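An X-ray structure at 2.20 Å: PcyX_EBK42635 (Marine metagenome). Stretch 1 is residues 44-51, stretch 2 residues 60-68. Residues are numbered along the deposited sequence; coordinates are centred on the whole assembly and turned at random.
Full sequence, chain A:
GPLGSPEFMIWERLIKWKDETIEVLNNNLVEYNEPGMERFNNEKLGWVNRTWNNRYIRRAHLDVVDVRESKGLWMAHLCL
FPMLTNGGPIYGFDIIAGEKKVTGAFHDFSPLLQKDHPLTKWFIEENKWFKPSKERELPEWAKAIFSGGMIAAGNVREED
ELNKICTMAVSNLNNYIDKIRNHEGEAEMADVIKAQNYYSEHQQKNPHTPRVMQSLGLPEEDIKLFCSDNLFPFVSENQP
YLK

Stretch 1, residues 44-51: KLGWVNRT
Stretch 2, residues 60-68: AHLDVVDVR

Residues 47-51 and 60-67 are neighbouring antiparallel strands, their axes 4.7 Å apart at closest and their directions 171° apart. Trp47 lies opposite Val65, Val48 opposite Val64, Asn49 opposite Asp63, Arg50 opposite Leu62 and Thr51 opposite His61. From Trp47 to Thr51 phi runs from -104° to -137° and psi from 120° to 142°; Ala60 to Val65 are similarly extended (phi -111° to -132°, psi 109° to 129°), but psi drops to 92° at Asp66 and 72° at Val67. Val48 and Val64 exchange two hydrogen bonds, each N to O 2.9 Å; Arg50 N reaches Leu62 O at 2.9 Å, and Leu62 N reaches Arg50 O at 2.7 Å. Asp66 N to Gly46 O, 2.7 Å, closes the ladder. Gly46, at phi/psi 53/36, turns the chain into the strand; positive phi favours glycine, and an ideal CB would lie 1.9 Å from Asp66 O.

Trp47, Asn49, Thr51, His61, Asp63 and Val65 share one face, buried yet largely polar, so its groups need partners. Trp47, with chi1 at -149°, between wells, and chi2 near 0°, brings its ring back toward the second strand: NE1 makes a weak hydrogen bond to Asp63 OD1 (3.0 Å, 135°), while CD1 packs against Val65 CG2 at 3.6 Å. Asp63 is t, chi2 33°, offering its carboxylate at the indole edge. Asn49 (m, chi2 -84°) presents OD1 to His61 NE2, which donates at 2.9 Å; His61 is t with chi2 -156°, placing that nitrogen diagonally across the ladder. Asn49 ND2 is hydrogen-bonded elsewhere in the structure, so both ends of the amide are used. Thr51 (p) sets CG2 3.8 Å from His61 CD2.

Val48, Arg50, Leu62 and Val64 occupy the other face. Both valines are t, their beta-branching well suited to extended backbone; Leu62 is t,p. Arg50 (m,t,p, chi4 -171°) leads its guanidinium away to partners elsewhere.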

# COMPACT_ATOMS: atom_id res chain seq x y z
N LYS A 44 -11.29 2.06 -18.06
CA LYS A 44 -12.62 2.66 -18.03
C LYS A 44 -13.07 2.95 -16.61
O LYS A 44 -13.81 3.92 -16.39
CB LYS A 44 -13.63 1.74 -18.72
CG LYS A 44 -13.54 1.64 -20.26
CD LYS A 44 -12.50 2.55 -20.94
CE LYS A 44 -12.99 3.99 -21.11
NZ LYS A 44 -12.06 4.78 -21.96
N LEU A 45 -12.65 2.15 -15.64
CA LEU A 45 -12.97 2.38 -14.24
C LEU A 45 -11.91 3.22 -13.53
O LEU A 45 -11.97 3.35 -12.30
CB LEU A 45 -13.13 1.04 -13.52
CG LEU A 45 -14.22 0.12 -14.08
CD1 LEU A 45 -14.02 -1.31 -13.60
CD2 LEU A 45 -15.60 0.63 -13.70
N GLY A 46 -10.96 3.78 -14.27
CA GLY A 46 -9.88 4.51 -13.63
C GLY A 46 -9.17 3.72 -12.56
O GLY A 46 -8.75 4.28 -11.54
N TRP A 47 -9.02 2.41 -12.77
CA TRP A 47 -8.40 1.52 -11.81
C TRP A 47 -6.99 1.18 -12.28
O TRP A 47 -6.82 0.62 -13.37
CB TRP A 47 -9.23 0.25 -11.64
CG TRP A 47 -9.18 -0.38 -10.27
CD1 TRP A 47 -8.47 0.05 -9.18
CD2 TRP A 47 -9.87 -1.57 -9.85
NE1 TRP A 47 -8.68 -0.79 -8.11
CE2 TRP A 47 -9.53 -1.79 -8.50
CE3 TRP A 47 -10.74 -2.46 -10.49
CZ2 TRP A 47 -10.04 -2.87 -7.77
CZ3 TRP A 47 -11.24 -3.53 -9.76
CH2 TRP A 47 -10.88 -3.72 -8.42
N VAL A 48 -5.99 1.52 -11.47
CA VAL A 48 -4.60 1.18 -11.74
C VAL A 48 -4.06 0.46 -10.52
O VAL A 48 -4.21 0.94 -9.39
CB VAL A 48 -3.75 2.42 -12.07
CG1 VAL A 48 -2.29 2.04 -12.27
CG2 VAL A 48 -4.29 3.12 -13.30
N ASN A 49 -3.42 -0.68 -10.74
CA ASN A 49 -2.82 -1.47 -9.67
C ASN A 49 -1.44 -1.91 -10.11
O ASN A 49 -1.30 -2.56 -11.15
CB ASN A 49 -3.70 -2.68 -9.31
CG ASN A 49 -4.85 -2.32 -8.39
OD1 ASN A 49 -4.68 -2.25 -7.17
ND2 ASN A 49 -6.02 -2.09 -8.97
N ARG A 50 -0.43 -1.56 -9.32
CA ARG A 50 0.96 -1.81 -9.68
C ARG A 50 1.71 -2.33 -8.46
O ARG A 50 1.46 -1.88 -7.34
CB ARG A 50 1.62 -0.53 -10.19
CG ARG A 50 0.97 0.02 -11.45
CD ARG A 50 1.55 1.37 -11.83
NE ARG A 50 2.93 1.26 -12.29
CZ ARG A 50 3.72 2.30 -12.52
NH1 ARG A 50 3.27 3.54 -12.34
NH2 ARG A 50 4.96 2.11 -12.93
N THR A 51 2.61 -3.28 -8.69
CA THR A 51 3.34 -3.91 -7.59
C THR A 51 4.83 -3.92 -7.88
O THR A 51 5.25 -4.15 -9.02
CB THR A 51 2.85 -5.34 -7.35
OG1 THR A 51 2.92 -6.09 -8.57
CG2 THR A 51 1.42 -5.33 -6.83
N ALA A 60 5.24 -4.52 -2.64
CA ALA A 60 4.88 -3.11 -2.54
C ALA A 60 3.80 -2.85 -3.58
O ALA A 60 4.03 -3.05 -4.77
CB ALA A 60 6.09 -2.20 -2.79
N HIS A 61 2.63 -2.40 -3.13
CA HIS A 61 1.42 -2.40 -3.95
C HIS A 61 0.82 -1.01 -3.97
O HIS A 61 0.49 -0.46 -2.91
CB HIS A 61 0.41 -3.43 -3.42
CG HIS A 61 -0.89 -3.44 -4.15
ND1 HIS A 61 -2.06 -3.90 -3.57
CD2 HIS A 61 -1.22 -3.07 -5.41
CE1 HIS A 61 -3.05 -3.80 -4.44
NE2 HIS A 61 -2.56 -3.30 -5.56
N LEU A 62 0.65 -0.45 -5.16
CA LEU A 62 0.03 0.86 -5.35
C LEU A 62 -1.32 0.66 -6.03
O LEU A 62 -1.37 0.20 -7.18
CB LEU A 62 0.92 1.79 -6.17
CG LEU A 62 0.33 3.18 -6.44
CD1 LEU A 62 0.26 4.00 -5.16
CD2 LEU A 62 1.14 3.91 -7.50
N ASP A 63 -2.39 1.02 -5.33
CA ASP A 63 -3.75 0.90 -5.84
C ASP A 63 -4.35 2.30 -5.93
O ASP A 63 -4.54 2.96 -4.90
CB ASP A 63 -4.59 0.01 -4.93
CG ASP A 63 -6.08 0.12 -5.21
OD1 ASP A 63 -6.45 0.33 -6.38
OD2 ASP A 63 -6.87 0.01 -4.25
N VAL A 64 -4.66 2.73 -7.15
CA VAL A 64 -5.17 4.08 -7.41
C VAL A 64 -6.47 3.96 -8.19
O VAL A 64 -6.52 3.28 -9.22
CB VAL A 64 -4.15 4.93 -8.18
CG1 VAL A 64 -4.69 6.34 -8.43
CG2 VAL A 64 -2.83 5.00 -7.43
N VAL A 65 -7.50 4.64 -7.71
CA VAL A 65 -8.79 4.73 -8.40
C VAL A 65 -9.01 6.19 -8.76
O VAL A 65 -9.25 7.03 -7.88
CB VAL A 65 -9.95 4.20 -7.54
CG1 VAL A 65 -11.25 4.26 -8.32
CG2 VAL A 65 -9.67 2.77 -7.09
N ASP A 66 -8.92 6.50 -10.05
CA ASP A 66 -9.10 7.86 -10.56
C ASP A 66 -10.47 7.92 -11.24
O ASP A 66 -10.60 7.63 -12.43
CB ASP A 66 -7.97 8.23 -11.52
CG ASP A 66 -7.98 9.71 -11.90
OD1 ASP A 66 -9.08 10.26 -12.11
OD2 ASP A 66 -6.89 10.31 -11.98
N VAL A 67 -11.49 8.32 -10.48
CA VAL A 67 -12.85 8.42 -11.00
C VAL A 67 -13.43 9.80 -10.67
O VAL A 67 -14.32 9.93 -9.83
CB VAL A 67 -13.74 7.30 -10.44
CG1 VAL A 67 -13.29 5.95 -10.99
CG2 VAL A 67 -13.73 7.27 -8.92
N ARG A 68 -12.94 10.83 -11.35
CA ARG A 68 -13.43 12.19 -11.15
C ARG A 68 -14.35 12.60 -12.30
O ARG A 68 -14.12 13.57 -13.02
CB ARG A 68 -12.25 13.15 -11.01
CG ARG A 68 -11.40 12.85 -9.78
CD ARG A 68 -10.15 13.71 -9.75
NE ARG A 68 -9.24 13.41 -10.85
CZ ARG A 68 -8.11 14.07 -11.08
NH1 ARG A 68 -7.75 15.07 -10.29
NH2 ARG A 68 -7.34 13.73 -12.11